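Local coordinates for terminase large subunit (Thermus phage G20c, PDB 5M1P), which drives ATP-dependent translocation of viral DNA into empty capsids and, through its nuclease domain, cuts the genome to start and end packaging, at residues Asp101-Ala104 and Glu105-Ala109; Pro118-Ser121 and Ser122-Glu126; Asp176-Val179 and Met180-Leu184. One frame throughout, in Å; residues are numbered along the deposited sequence.

Interaction 1. Residues Asp101-Ala104 and Glu105-Ala109; sequences DAIA and EELDA
The carbonyl oxygens of D101, A102 and I103 are each taken up by an amide one helical turn ahead. E105 N reaches D101 O at 2.9 Å in a nearly straight bond, and L107 N meets I103 O equally closely; the bond from E106 N to A102 O is more bent, with an N-H...O angle of 146°. At the fourth bond the pattern slackens: D108 N lies 3.5 Å from A104 O, a weak bond. A104 O takes a second bond from a water, which donates to it at 2.7 Å and also to D108 OD2, linking the carbonyl to the carboxylate, while the other carboxylate oxygen, D108 OD1, is hydrogen-bonded to Y114 OH.

Among the side chains, E105 runs back along the helix, CG 3.2 Å from D101 O, and its OE1 ends 3.6 Å from D101 CB; E106 lies over A102 O in the same way. The E105 carboxylate also stands near that of D101, OE1 to OD2 4.3 Å, so the two negative charges probably repel each other mildly on this exposed face. On the buried face I103 and L107 lie side by side and point the same way, with I103 CG2 meeting L107 CD1.

Helix 101-109 is the crossover of a beta-alpha-beta unit between the parallel strands 91-94 and 114-116. A102, I103 and E106 pack on helix 73-86, I103 also touches F43, and L107 rests on I112.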
loop_
_atom_site.group_PDB
_atom_site.type_symbol
_atom_site.label_atom_id
_atom_site.label_comp_id
_atom_site.label_asym_id
_atom_site.label_seq_id
_atom_site.Cartn_x
_atom_site.Cartn_y
_atom_site.Cartn_z
ATOM N N ASP A 101 -20.514 -1.188 -1.894
ATOM C CA ASP A 101 -21.061 -2.551 -1.876
ATOM C C ASP A 101 -20.484 -3.462 -2.965
ATOM O O ASP A 101 -20.264 -4.652 -2.716
ATOM C CB ASP A 101 -22.592 -2.523 -2.002
ATOM C CG ASP A 101 -23.287 -2.024 -0.741
ATOM O OD1 ASP A 101 -22.608 -1.542 0.192
ATOM O OD2 ASP A 101 -24.532 -2.110 -0.686
ATOM N N ALA A 102 -20.233 -2.915 -4.154
ATOM C CA ALA A 102 -19.808 -3.741 -5.287
ATOM C C ALA A 102 -18.428 -4.380 -5.076
ATOM O O ALA A 102 -18.267 -5.566 -5.342
ATOM C CB ALA A 102 -19.847 -2.947 -6.584
ATOM N N ILE A 103 -17.449 -3.611 -4.597
ATOM C CA ILE A 103 -16.120 -4.171 -4.302
ATOM C C ILE A 103 -16.211 -5.198 -3.163
ATOM O O ILE A 103 -15.619 -6.267 -3.257
ATOM C CB ILE A 103 -15.062 -3.085 -3.977
ATOM C CG1 ILE A 103 -14.705 -2.302 -5.246
ATOM C CG2 ILE A 103 -13.789 -3.713 -3.384
ATOM C CD1 ILE A 103 -13.905 -1.044 -4.990
ATOM N N ALA A 104 -16.951 -4.873 -2.102
ATOM C CA ALA A 104 -17.088 -5.778 -0.953
ATOM C C ALA A 104 -17.691 -7.114 -1.386
ATOM O O ALA A 104 -17.174 -8.178 -1.040
ATOM C CB ALA A 104 -17.930 -5.142 0.141
ATOM N N GLU A 105 -18.761 -7.044 -2.176
ATOM C CA GLU A 105 -19.400 -8.247 -2.713
ATOM C C GLU A 105 -18.485 -9.009 -3.672
ATOM O O GLU A 105 -18.478 -10.237 -3.658
ATOM C CB GLU A 105 -20.718 -7.899 -3.413
ATOM C CG GLU A 105 -21.818 -7.469 -2.449
ATOM C CD GLU A 105 -22.945 -6.709 -3.120
ATOM O OE1 GLU A 105 -23.668 -5.978 -2.409
ATOM O OE2 GLU A 105 -23.114 -6.834 -4.355
ATOM N N GLU A 106 -17.719 -8.276 -4.487
ATOM C CA GLU A 106 -16.819 -8.879 -5.472
ATOM C C GLU A 106 -15.642 -9.604 -4.826
ATOM O O GLU A 106 -15.241 -10.652 -5.302
ATOM C CB GLU A 106 -16.305 -7.834 -6.474
ATOM C CG GLU A 106 -17.306 -7.507 -7.575
ATOM C CD GLU A 106 -17.094 -6.153 -8.243
ATOM O OE1 GLU A 106 -15.984 -5.578 -8.170
ATOM O OE2 GLU A 106 -18.059 -5.659 -8.864
ATOM N N LEU A 107 -15.097 -9.058 -3.743
ATOM C CA LEU A 107 -14.030 -9.746 -2.995
ATOM C C LEU A 107 -14.499 -11.119 -2.522
ATOM O O LEU A 107 -13.769 -12.090 -2.650
ATOM C CB LEU A 107 -13.533 -8.912 -1.806
ATOM C CG LEU A 107 -12.731 -7.646 -2.133
ATOM C CD1 LEU A 107 -12.561 -6.808 -0.877
ATOM C CD2 LEU A 107 -11.377 -7.982 -2.736
ATOM N N ASP A 108 -15.719 -11.189 -1.990
ATOM C CA ASP A 108 -16.294 -12.453 -1.532
ATOM C C ASP A 108 -16.713 -13.343 -2.707
ATOM O O ASP A 108 -16.341 -14.520 -2.748
ATOM C CB ASP A 108 -17.462 -12.203 -0.568
ATOM C CG ASP A 108 -17.018 -11.544 0.727
ATOM O OD1 ASP A 108 -15.899 -11.841 1.202
ATOM O OD2 ASP A 108 -17.782 -10.712 1.268
ATOM N N ALA A 109 -17.429 -12.779 -3.677
ATOM C CA ALA A 109 -17.893 -13.541 -4.843
ATOM C C ALA A 109 -16.753 -14.155 -5.664
ATOM O O ALA A 109 -16.873 -15.278 -6.162
ATOM C CB ALA A 109 -18.791 -12.684 -5.724
HETATM O O HOH W 1 -16.454 -8.339 1.587
#

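Interaction 2. Residues Pro118-Ser121 and Ser122-Glu126; sequences PVKS and SSVKE
V119, the centre of an inverse gamma turn, packs against K125 just ahead of a helix whose first turn is capped by S121. The valine and lysine side chains cross at about a right angle, V119 CG1 lying 3.9 Å from K125 CE and almost as near K125 CB. The bend at chi3 (-80°) turns CE back to the valine methyl.

S121 is the N-cap and grips the helix through both of its oxygens. Its hydroxyl OG accepts from V124 N at 3.1 Å with an N-H...O angle of 167°, and its carbonyl O accepts from K125 N at the same distance and equally straight. The chi1 of 69° sets OG between the backbone N and the carbonyl carbon, folding the hydroxyl over the start of the helix. V124 points back toward the incoming loop and spreads its two methyls over it: CG1 lies 3.6 Å from P118 O, whereas CG2 stands 3.5 Å from S121 OG and also brushes K120 CG.

Within the turn, V119 N is hydrogen-bonded to D95 OD1, a carboxylate probably used for the second catalytic magnesium, and P118 and K120 lie on W97. V119 and K125 also both pack on M180 of helix 177-186. The chemistry is thus divided: serine oxygens satisfy two amides of the first helical turn, the valine methyls and the lysine chain pack the loop against that turn, and the bond from V119 N to D95 OD1 is consistent with a second-shell role in orienting that carboxylate.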
loop_
_atom_site.group_PDB
_atom_site.type_symbol
_atom_site.label_atom_id
_atom_site.label_comp_id
_atom_site.label_asym_id
_atom_site.label_seq_id
_atom_site.Cartn_x
_atom_site.Cartn_y
_atom_site.Cartn_z
ATOM N N PRO A 118 -10.152 -1.825 7.583
ATOM C CA PRO A 118 -10.738 -0.542 7.188
ATOM C C PRO A 118 -10.024 0.634 7.836
ATOM O O PRO A 118 -9.888 0.678 9.062
ATOM C CB PRO A 118 -12.183 -0.642 7.683
ATOM C CG PRO A 118 -12.160 -1.649 8.763
ATOM C CD PRO A 118 -11.072 -2.615 8.421
ATOM N N VAL A 119 -9.591 1.579 7.013
ATOM C CA VAL A 119 -8.862 2.750 7.509
ATOM C C VAL A 119 -9.924 3.791 7.842
ATOM O O VAL A 119 -10.163 4.752 7.104
ATOM C CB VAL A 119 -7.786 3.236 6.522
ATOM C CG1 VAL A 119 -7.018 4.406 7.122
ATOM C CG2 VAL A 119 -6.801 2.107 6.197
ATOM N N LYS A 120 -10.554 3.563 8.989
ATOM C CA LYS A 120 -11.847 4.178 9.306
ATOM C C LYS A 120 -11.759 5.380 10.223
ATOM O O LYS A 120 -12.787 5.983 10.562
ATOM C CB LYS A 120 -12.786 3.131 9.911
ATOM C CG LYS A 120 -12.345 2.538 11.245
ATOM C CD LYS A 120 -13.214 1.347 11.627
ATOM C CE LYS A 120 -14.566 1.792 12.168
ATOM N NZ LYS A 120 -14.461 2.152 13.607
ATOM N N SER A 121 -10.544 5.737 10.622
ATOM C CA SER A 121 -10.312 6.910 11.456
ATOM C C SER A 121 -8.868 7.344 11.365
ATOM O O SER A 121 -8.000 6.589 10.918
ATOM C CB SER A 121 -10.628 6.600 12.915
ATOM O OG SER A 121 -9.684 5.693 13.446
ATOM N N SER A 122 -8.615 8.555 11.844
ATOM C CA SER A 122 -7.258 9.053 11.964
ATOM C C SER A 122 -6.440 8.177 12.916
ATOM O O SER A 122 -5.250 7.977 12.684
ATOM C CB SER A 122 -7.270 10.508 12.427
ATOM O OG SER A 122 -7.865 10.626 13.702
ATOM N N SER A 123 -7.079 7.619 13.951
ATOM C CA SER A 123 -6.405 6.709 14.893
ATOM C C SER A 123 -5.868 5.439 14.223
ATOM O O SER A 123 -4.726 5.029 14.458
ATOM C CB SER A 123 -7.345 6.316 16.040
ATOM O OG SER A 123 -6.676 5.500 16.981
ATOM N N VAL A 124 -6.699 4.814 13.396
ATOM C CA VAL A 124 -6.288 3.614 12.650
ATOM C C VAL A 124 -5.161 3.964 11.680
ATOM O O VAL A 124 -4.164 3.240 11.567
ATOM C CB VAL A 124 -7.478 3.000 11.884
ATOM C CG1 VAL A 124 -7.024 1.901 10.924
ATOM C CG2 VAL A 124 -8.497 2.449 12.871
ATOM N N LYS A 125 -5.329 5.076 10.976
ATOM C CA LYS A 125 -4.316 5.541 10.031
ATOM C C LYS A 125 -2.985 5.765 10.738
ATOM O O LYS A 125 -1.939 5.372 10.219
ATOM C CB LYS A 125 -4.779 6.825 9.344
ATOM C CG LYS A 125 -3.821 7.368 8.293
ATOM C CD LYS A 125 -4.477 8.452 7.460
ATOM C CE LYS A 125 -5.370 7.862 6.381
ATOM N NZ LYS A 125 -6.084 8.908 5.609
ATOM N N GLU A 126 -3.022 6.374 11.920
ATOM C CA GLU A 126 -1.786 6.682 12.649
ATOM C C GLU A 126 -1.059 5.426 13.107
ATOM O O GLU A 126 0.166 5.382 13.068
ATOM C CB GLU A 126 -2.069 7.650 13.802
ATOM C CG GLU A 126 -2.315 9.071 13.313
ATOM C CD GLU A 126 -3.257 9.886 14.188
ATOM O OE1 GLU A 126 -3.363 9.631 15.410
ATOM O OE2 GLU A 126 -3.899 10.796 13.628
#

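Interaction 3. Residues Asp176-Val179 and Met180-Leu184; sequences DDIV and MSLAL. With CA (calcium ion), chain C.
D177 binds the calcium ion through a single carboxylate oxygen, OD2, at 2.4 Å, and water 2 occupies another position on the metal at 2.3 Å. The remaining ligands come from D42, F43, D48 and Y49, those of F43 and Y49 being backbone carbonyl oxygens. The D177 side chain leaves the first turn of helix 177-186, away from the following turn, and its chi1 of -41° carries the carboxylate out to the metal.

Behind the ligand, the backbone fixes that turn. D177 O accepts from S181 N at 3.0 Å with the donor tilted 34° from the carbonyl plane, flanked by the bonds from M180 N to D176 O and from L182 N to I178 O, while A183 N continues the series to V179 O. D176 stands at the N-cap position, but its side chain makes no capping bond; its carboxylate carbon CG instead lies 4.1 Å from M180 CG. At the helix start, E152 OE1 accepts from V179 N and, weakly, from I178 N.

Farther out, I178 and L182 run side by side toward strand 49-56, I178 CG2 lying 3.9 Å from L182 CD1. S181 OG is hydrogen-bonded to S53 OG and to G40 O, tying the helix to two central strands, and V179, M180 and A183 face helix 122-137.

An aspartate at the head of a buried helix, meeting D42 from the central sheet across a metal, is characteristic of the RNase H-like nuclease fold and its RuvC-like two-metal active site; D177 and D42 probably share the first catalytic magnesium.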
loop_
_atom_site.group_PDB
_atom_site.type_symbol
_atom_site.label_atom_id
_atom_site.label_comp_id
_atom_site.label_asym_id
_atom_site.label_seq_id
_atom_site.Cartn_x
_atom_site.Cartn_y
_atom_site.Cartn_z
ATOM N N ASP A 176 -2.022 9.926 -1.538
ATOM C CA ASP A 176 -1.397 9.040 -0.551
ATOM C C ASP A 176 -1.699 7.560 -0.775
ATOM O O ASP A 176 -1.483 6.763 0.135
ATOM C CB ASP A 176 -1.776 9.463 0.878
ATOM C CG ASP A 176 -3.245 9.263 1.185
ATOM O OD1 ASP A 176 -3.987 8.770 0.321
ATOM O OD2 ASP A 176 -3.653 9.607 2.317
ATOM N N ASP A 177 -2.140 7.190 -1.977
ATOM C CA ASP A 177 -2.576 5.807 -2.225
ATOM C C ASP A 177 -1.411 4.834 -2.096
ATOM O O ASP A 177 -1.591 3.707 -1.642
ATOM C CB ASP A 177 -3.194 5.637 -3.616
ATOM C CG ASP A 177 -4.092 6.776 -3.998
ATOM O OD1 ASP A 177 -3.586 7.746 -4.602
ATOM O OD2 ASP A 177 -5.299 6.722 -3.687
ATOM N N ILE A 178 -0.228 5.264 -2.533
ATOM C CA ILE A 178 0.968 4.416 -2.430
ATOM C C ILE A 178 1.370 4.269 -0.961
ATOM O O ILE A 178 1.644 3.171 -0.474
ATOM C CB ILE A 178 2.162 4.974 -3.226
ATOM C CG1 ILE A 178 1.829 5.075 -4.722
ATOM C CG2 ILE A 178 3.416 4.120 -2.995
ATOM C CD1 ILE A 178 2.830 5.880 -5.515
ATOM N N VAL A 179 1.371 5.385 -0.244
ATOM C CA VAL A 179 1.716 5.385 1.181
ATOM C C VAL A 179 0.828 4.409 1.945
ATOM O O VAL A 179 1.308 3.578 2.716
ATOM C CB VAL A 179 1.600 6.806 1.793
ATOM C CG1 VAL A 179 1.899 6.774 3.284
ATOM C CG2 VAL A 179 2.555 7.771 1.086
ATOM N N MET A 180 -0.474 4.516 1.709
ATOM C CA MET A 180 -1.428 3.691 2.415
ATOM C C MET A 180 -1.328 2.216 2.032
ATOM O O MET A 180 -1.395 1.360 2.908
ATOM C CB MET A 180 -2.852 4.227 2.224
ATOM C CG MET A 180 -3.100 5.574 2.904
ATOM S SD MET A 180 -2.522 5.698 4.606
ATOM C CE MET A 180 -3.331 4.310 5.391
ATOM N N SER A 181 -1.149 1.927 0.746
ATOM C CA SER A 181 -0.957 0.547 0.298
ATOM C C SER A 181 0.268 -0.085 0.959
ATOM O O SER A 181 0.204 -1.209 1.449
ATOM C CB SER A 181 -0.846 0.513 -1.223
ATOM O OG SER A 181 -0.539 -0.793 -1.680
ATOM N N LEU A 182 1.366 0.652 0.989
ATOM C CA LEU A 182 2.572 0.174 1.669
ATOM C C LEU A 182 2.340 -0.048 3.162
ATOM O O LEU A 182 2.780 -1.046 3.715
ATOM C CB LEU A 182 3.744 1.138 1.459
ATOM C CG LEU A 182 4.295 1.227 0.042
ATOM C CD1 LEU A 182 5.252 2.402 -0.029
ATOM C CD2 LEU A 182 4.972 -0.058 -0.417
ATOM N N ALA A 183 1.631 0.874 3.806
ATOM C CA ALA A 183 1.349 0.742 5.232
ATOM C C ALA A 183 0.456 -0.475 5.520
ATOM O O ALA A 183 0.675 -1.197 6.494
ATOM C CB ALA A 183 0.702 2.010 5.762
ATOM N N LEU A 184 -0.532 -0.709 4.660
ATOM C CA LEU A 184 -1.391 -1.896 4.769
ATOM C C LEU A 184 -0.575 -3.178 4.657
ATOM O O LEU A 184 -0.766 -4.088 5.455
ATOM C CB LEU A 184 -2.488 -1.864 3.719
ATOM C CG LEU A 184 -3.575 -0.808 3.985
ATOM C CD1 LEU A 184 -4.340 -0.520 2.714
ATOM C CD2 LEU A 184 -4.527 -1.237 5.099
HETATM CA CA CA C . -7.011 5.017 -3.670
HETATM O O HOH W 2 -7.810 6.165 -1.807
#

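How the interactions relate
The three contacts follow one another along the chain without nesting or crossing, and each is local, so none closes a long loop. Interaction 1 lies within helix 101-109, at one flank of the main sheet. After strand 114-116, interaction 2 joins the 118-121 loop to the start of helix 122-137; its nearest atoms are about 10 Å from interaction 1. Interaction 3, near the centre of the chain, forms the start of helix 177-186. Interactions 2 and 3 touch, V119 CG2 lying 4.2 Å from L184 CD2. Together they join the start of helix 122-137 and the loop beside D95 to the helix that carries the metal ligand D177.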